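Local coordinates for transcriptional regulator, TetR family (Agrobacterium tumefaciens str., PDB 3C2B), which probably binds DNA at regulatory sites through a TetR-type helix-turn-helix domain and so controls transcription, at the interface of chains A and B. Coordinates in Å, arbitrary orientation; residue numbers count along the deposited sequence, not the author numbering. Chains: chain A/B, Transcriptional regulator, TetR family.

Contact 1: the interface of chains A and B. Residues chain A 136, 166, 169-170, 174, 177; chain B 174-175, 178-179.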
loop_
_atom_site.group_PDB
_atom_site.type_symbol
_atom_site.label_atom_id
_atom_site.label_comp_id
_atom_site.label_asym_id
_atom_site.label_seq_id
_atom_site.Cartn_x
_atom_site.Cartn_y
_atom_site.Cartn_z
ATOM N N ARG A 136 -8.282 -7.241 -8.944
ATOM C CA ARG A 136 -8.378 -5.875 -9.431
ATOM C C ARG A 136 -8.525 -5.776 -10.943
ATOM O O ARG A 136 -8.333 -4.716 -11.515
ATOM C CB ARG A 136 -7.166 -5.082 -8.949
ATOM C CG ARG A 136 -7.447 -3.595 -8.632
ATOM C CD ARG A 136 -6.149 -2.945 -8.189
ATOM N NE ARG A 136 -5.168 -2.806 -9.271
ATOM C CZ ARG A 136 -3.853 -2.974 -9.108
ATOM N NH1 ARG A 136 -3.374 -3.336 -7.912
ATOM N NH2 ARG A 136 -3.013 -2.785 -10.126
ATOM N N ARG A 166 0.933 2.302 -14.040
ATOM C CA ARG A 166 1.714 2.252 -12.800
ATOM C C ARG A 166 1.866 3.630 -12.114
ATOM O O ARG A 166 1.583 3.768 -10.870
ATOM C CB ARG A 166 3.088 1.518 -13.015
ATOM C CG ARG A 166 3.818 1.233 -11.696
ATOM C CD ARG A 166 5.268 0.680 -11.875
ATOM N NE ARG A 166 5.890 0.404 -10.584
ATOM C CZ ARG A 166 6.395 1.330 -9.753
ATOM N NH1 ARG A 166 6.393 2.615 -10.074
ATOM N NH2 ARG A 166 6.894 0.978 -8.588
ATOM N N TYR A 169 -1.519 5.052 -10.991
ATOM C CA TYR A 169 -2.039 4.371 -9.813
ATOM C C TYR A 169 -1.330 4.918 -8.587
ATOM O O TYR A 169 -1.970 5.192 -7.561
ATOM C CB TYR A 169 -1.823 2.856 -9.978
ATOM C CG TYR A 169 -2.460 1.997 -8.906
ATOM C CD1 TYR A 169 -1.977 1.969 -7.599
ATOM C CD2 TYR A 169 -3.555 1.212 -9.218
ATOM C CE1 TYR A 169 -2.610 1.169 -6.633
ATOM C CE2 TYR A 169 -4.165 0.389 -8.270
ATOM C CZ TYR A 169 -3.714 0.386 -7.013
ATOM O OH TYR A 169 -4.354 -0.448 -6.158
ATOM N N GLY A 170 -0.004 5.043 -8.662
ATOM C CA GLY A 170 0.764 5.536 -7.496
ATOM C C GLY A 170 0.392 6.986 -7.179
ATOM O O GLY A 170 0.295 7.395 -6.008
ATOM N N SER A 174 -0.941 6.744 -3.736
ATOM C CA SER A 174 0.297 6.749 -2.916
ATOM C C SER A 174 0.277 5.646 -1.843
ATOM O O SER A 174 0.021 4.484 -2.158
ATOM C CB SER A 174 0.510 8.153 -2.340
ATOM O OG SER A 174 1.686 8.225 -1.591
ATOM N N HIS A 177 -3.609 2.995 0.506
ATOM C CA HIS A 177 -4.198 1.655 0.650
ATOM C C HIS A 177 -3.588 0.927 1.857
ATOM O O HIS A 177 -4.330 0.456 2.725
ATOM C CB HIS A 177 -4.058 0.845 -0.656
ATOM C CG HIS A 177 -4.869 -0.405 -0.679
ATOM N ND1 HIS A 177 -4.639 -1.422 -1.576
ATOM C CD2 HIS A 177 -5.958 -0.780 0.047
ATOM C CE1 HIS A 177 -5.557 -2.374 -1.406
ATOM N NE2 HIS A 177 -6.353 -2.015 -0.413
ATOM N N SER B 174 4.125 2.844 -6.196
ATOM C CA SER B 174 2.841 2.440 -6.769
ATOM C C SER B 174 2.190 1.358 -5.873
ATOM O O SER B 174 2.108 1.542 -4.654
ATOM C CB SER B 174 3.049 2.011 -8.247
ATOM O OG SER B 174 1.847 2.000 -8.997
ATOM N N ASP B 175 1.758 0.226 -6.435
ATOM C CA ASP B 175 1.077 -0.750 -5.632
ATOM C C ASP B 175 1.994 -1.860 -5.177
ATOM O O ASP B 175 1.516 -2.864 -4.721
ATOM C CB ASP B 175 -0.120 -1.320 -6.392
ATOM C CG ASP B 175 0.299 -2.094 -7.641
ATOM O OD1 ASP B 175 1.405 -1.899 -8.176
ATOM O OD2 ASP B 175 -0.480 -2.943 -8.079
ATOM N N VAL B 178 1.682 -3.202 -1.309
ATOM C CA VAL B 178 0.548 -4.111 -1.147
ATOM C C VAL B 178 0.792 -5.457 -1.828
ATOM O O VAL B 178 0.427 -6.511 -1.283
ATOM C CB VAL B 178 -0.805 -3.508 -1.664
ATOM C CG1 VAL B 178 -1.934 -4.552 -1.588
ATOM C CG2 VAL B 178 -1.197 -2.257 -0.893
ATOM N N ARG B 179 1.369 -5.430 -3.012
ATOM C CA ARG B 179 1.577 -6.653 -3.787
ATOM C C ARG B 179 2.555 -7.571 -3.058
ATOM O O ARG B 179 2.299 -8.752 -2.944
ATOM C CB ARG B 179 2.100 -6.317 -5.197
ATOM C CG ARG B 179 0.991 -5.934 -6.205
ATOM C CD ARG B 179 1.571 -5.734 -7.617
ATOM N NE ARG B 179 0.504 -5.464 -8.595
ATOM C CZ ARG B 179 -0.318 -6.379 -9.131
ATOM N NH1 ARG B 179 -1.246 -5.986 -10.000
ATOM N NH2 ARG B 179 -0.243 -7.678 -8.808
#

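Contact 2: the interface of chains A and B. Residues chain A 171, 173-175; chain B 166, 169-170.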
loop_
_atom_site.group_PDB
_atom_site.type_symbol
_atom_site.label_atom_id
_atom_site.label_comp_id
_atom_site.label_asym_id
_atom_site.label_seq_id
_atom_site.Cartn_x
_atom_site.Cartn_y
_atom_site.Cartn_z
ATOM N N LEU A 171 0.172 7.775 -8.223
ATOM C CA LEU A 171 -0.293 9.167 -8.053
ATOM C C LEU A 171 -1.674 9.287 -7.396
ATOM O O LEU A 171 -1.898 10.181 -6.576
ATOM C CB LEU A 171 -0.276 9.958 -9.368
ATOM C CG LEU A 171 1.113 10.229 -10.004
ATOM C CD1 LEU A 171 0.947 10.771 -11.443
ATOM C CD2 LEU A 171 1.969 11.256 -9.179
ATOM N N VAL A 173 -3.187 6.886 -5.414
ATOM C CA VAL A 173 -3.307 6.127 -4.175
ATOM C C VAL A 173 -2.124 6.436 -3.194
ATOM O O VAL A 173 -2.297 6.384 -1.985
ATOM C CB VAL A 173 -3.334 4.593 -4.481
ATOM C CG1 VAL A 173 -3.384 3.740 -3.169
ATOM C CG2 VAL A 173 -4.559 4.236 -5.321
ATOM N N SER A 174 -0.941 6.744 -3.736
ATOM C CA SER A 174 0.297 6.749 -2.916
ATOM C C SER A 174 0.277 5.646 -1.843
ATOM O O SER A 174 0.021 4.484 -2.158
ATOM C CB SER A 174 0.510 8.153 -2.340
ATOM O OG SER A 174 1.686 8.225 -1.591
ATOM N N ASP A 175 0.484 5.967 -0.571
ATOM C CA ASP A 175 0.461 4.905 0.457
ATOM C C ASP A 175 -0.930 4.739 1.103
ATOM O O ASP A 175 -1.054 4.102 2.118
ATOM C CB ASP A 175 1.529 5.169 1.541
ATOM C CG ASP A 175 1.272 6.472 2.273
ATOM O OD1 ASP A 175 0.572 7.370 1.733
ATOM O OD2 ASP A 175 1.773 6.613 3.379
ATOM N N ARG B 166 4.129 12.911 -1.099
ATOM C CA ARG B 166 3.062 11.958 -1.433
ATOM C C ARG B 166 3.194 11.470 -2.912
ATOM O O ARG B 166 3.203 10.231 -3.170
ATOM C CB ARG B 166 1.687 12.579 -1.147
ATOM C CG ARG B 166 0.520 11.628 -1.348
ATOM C CD ARG B 166 -0.817 12.353 -1.481
ATOM N NE ARG B 166 -1.879 11.355 -1.466
ATOM C CZ ARG B 166 -2.284 10.660 -2.526
ATOM N NH1 ARG B 166 -1.725 10.887 -3.720
ATOM N NH2 ARG B 166 -3.244 9.738 -2.392
ATOM N N TYR B 169 6.486 9.339 -3.374
ATOM C CA TYR B 169 6.267 7.999 -2.836
ATOM C C TYR B 169 5.414 7.119 -3.770
ATOM O O TYR B 169 5.732 5.913 -4.021
ATOM C CB TYR B 169 5.600 8.126 -1.424
ATOM C CG TYR B 169 5.589 6.856 -0.610
ATOM C CD1 TYR B 169 4.693 5.832 -0.893
ATOM C CD2 TYR B 169 6.498 6.674 0.460
ATOM C CE1 TYR B 169 4.694 4.653 -0.122
ATOM C CE2 TYR B 169 6.489 5.466 1.245
ATOM C CZ TYR B 169 5.593 4.484 0.922
ATOM O OH TYR B 169 5.560 3.284 1.654
ATOM N N GLY B 170 4.315 7.684 -4.248
ATOM C CA GLY B 170 3.469 6.972 -5.193
ATOM C C GLY B 170 4.174 6.563 -6.481
ATOM O O GLY B 170 4.003 5.436 -6.978
#

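Contact 1: the interface of chains A and B
B:Asp175 sends its carboxylate against the guanidinium of A:Arg136, in the C-terminal, dimer-forming region of a TetR-family regulator, where two copies meet about a two-fold axis. Followed from its root, the aspartate works at each level. Its CB lies 3.5 Å from CE1 of A:Tyr169, over one face of the phenol ring near its CE1 rim, and the two side chains cross at about a right angle. CG takes the cramped place between the backbone N and the carbonyl carbon (chi1 64°), and the carboxylate leaves the ring with its plane turned 50° from it. At the tip, OD2 collects several donors. A:Arg136 NH1 reaches OD2 at 2.9 Å on the anti side, close to the carboxylate plane, a salt bridge and a fairly straight hydrogen bond. NH2 of the same guanidinium adds a longer bond to that oxygen, arriving from above the carboxylate plane. From its own chain, B:Arg179 NE, on helix 176-181, also binds OD2 at 2.8 Å, from out of the plane on the face opposite to NH2 of A:Arg136. Two cationic groups thus converge on one oxygen, which would be expected to keep the acid ionised. A:Tyr169 also packs against its own chain's arginine, which may steady it: CE2 lies over the centre of the A:Arg136 guanidinium, 3.4 Å above one face. Beside this cluster, B:Ser174 OG donates to the backbone carbonyl O of A:Arg166 at 2.6 Å, while its CB rests over the face of that arginine's guanidinium. Farther along, a methyl of B:Val178, CG2, approaches ND1 of A:His177 at 3.6 Å.

Contact 2: the interface of chains A and B
A:Ser174 lies against the extended side chain of B:Arg166, in a contact of an interhelical turn with a helix, in what is probably the TetR-type dimer interface. The serine is embraced at two levels by one residue. OG, anti to the backbone N (chi1 -178°), donates to the main-chain carbonyl O of B:Arg166 at 3.0 Å, coming in tilted from the carbonyl plane. CB lies 3.6 Å from CG of the same arginine and, farther along the arginine, over the centre of its guanidinium, 3.7 Å above one face. The arginine manages this by starting anti to its own backbone N (chi1 -175°) and running extended from CG to NE, which carries the flat head across the serine. There NH1 donates to the carbonyl O of A:Leu171 at 2.9 Å. The oxygen lies almost exactly in the guanidinium plane, yet the nitrogen sits above the plane of the carbonyl and is not aligned with a lone pair. Because A:Leu171 O belongs to the last turn of helix 161-173, the cationic head may also interact favourably with the negative end of that helix dipole. On the backbone side of the serine, main chain packs on main chain, with CA of A:Ser174 3.9 Å from CA of B:Gly170, where the glycine, with no side chain, may allow the close approach. This is the tight part. The flank is looser and rests on carbon contact: A:Asp175 touches B:Tyr169 through CB, 3.6 Å from CE1 and over one face of the ring near that rim. A:Val173 has little surface hidden by the partner, its carbonyl O merely approaching B:Arg166 NH2 at 3.5 Å. Within the fold, the A-chain residues span the end of helix 161-173 and the short break before helix 176-181, set against the middle of helix 161-173 of chain B.

The C-alpha centres of contact 1 and contact 2 are about 8 Å apart, and A:Ser174 belongs to both. The same parts of the protein serve each: helix 161-173 and the turn leading into helix 176-181, with the two chains exchanging roles, as the two-fold symmetry of the interface requires. Contact 1 extends further, drawing in A:Arg136, just ahead of helix 137-152, and helix 176-181. TetR regulators generally act as dimers joined by their C-terminal domains, so this continuous patch is plausibly part of the biological dimer, although the structure alone does not prove it.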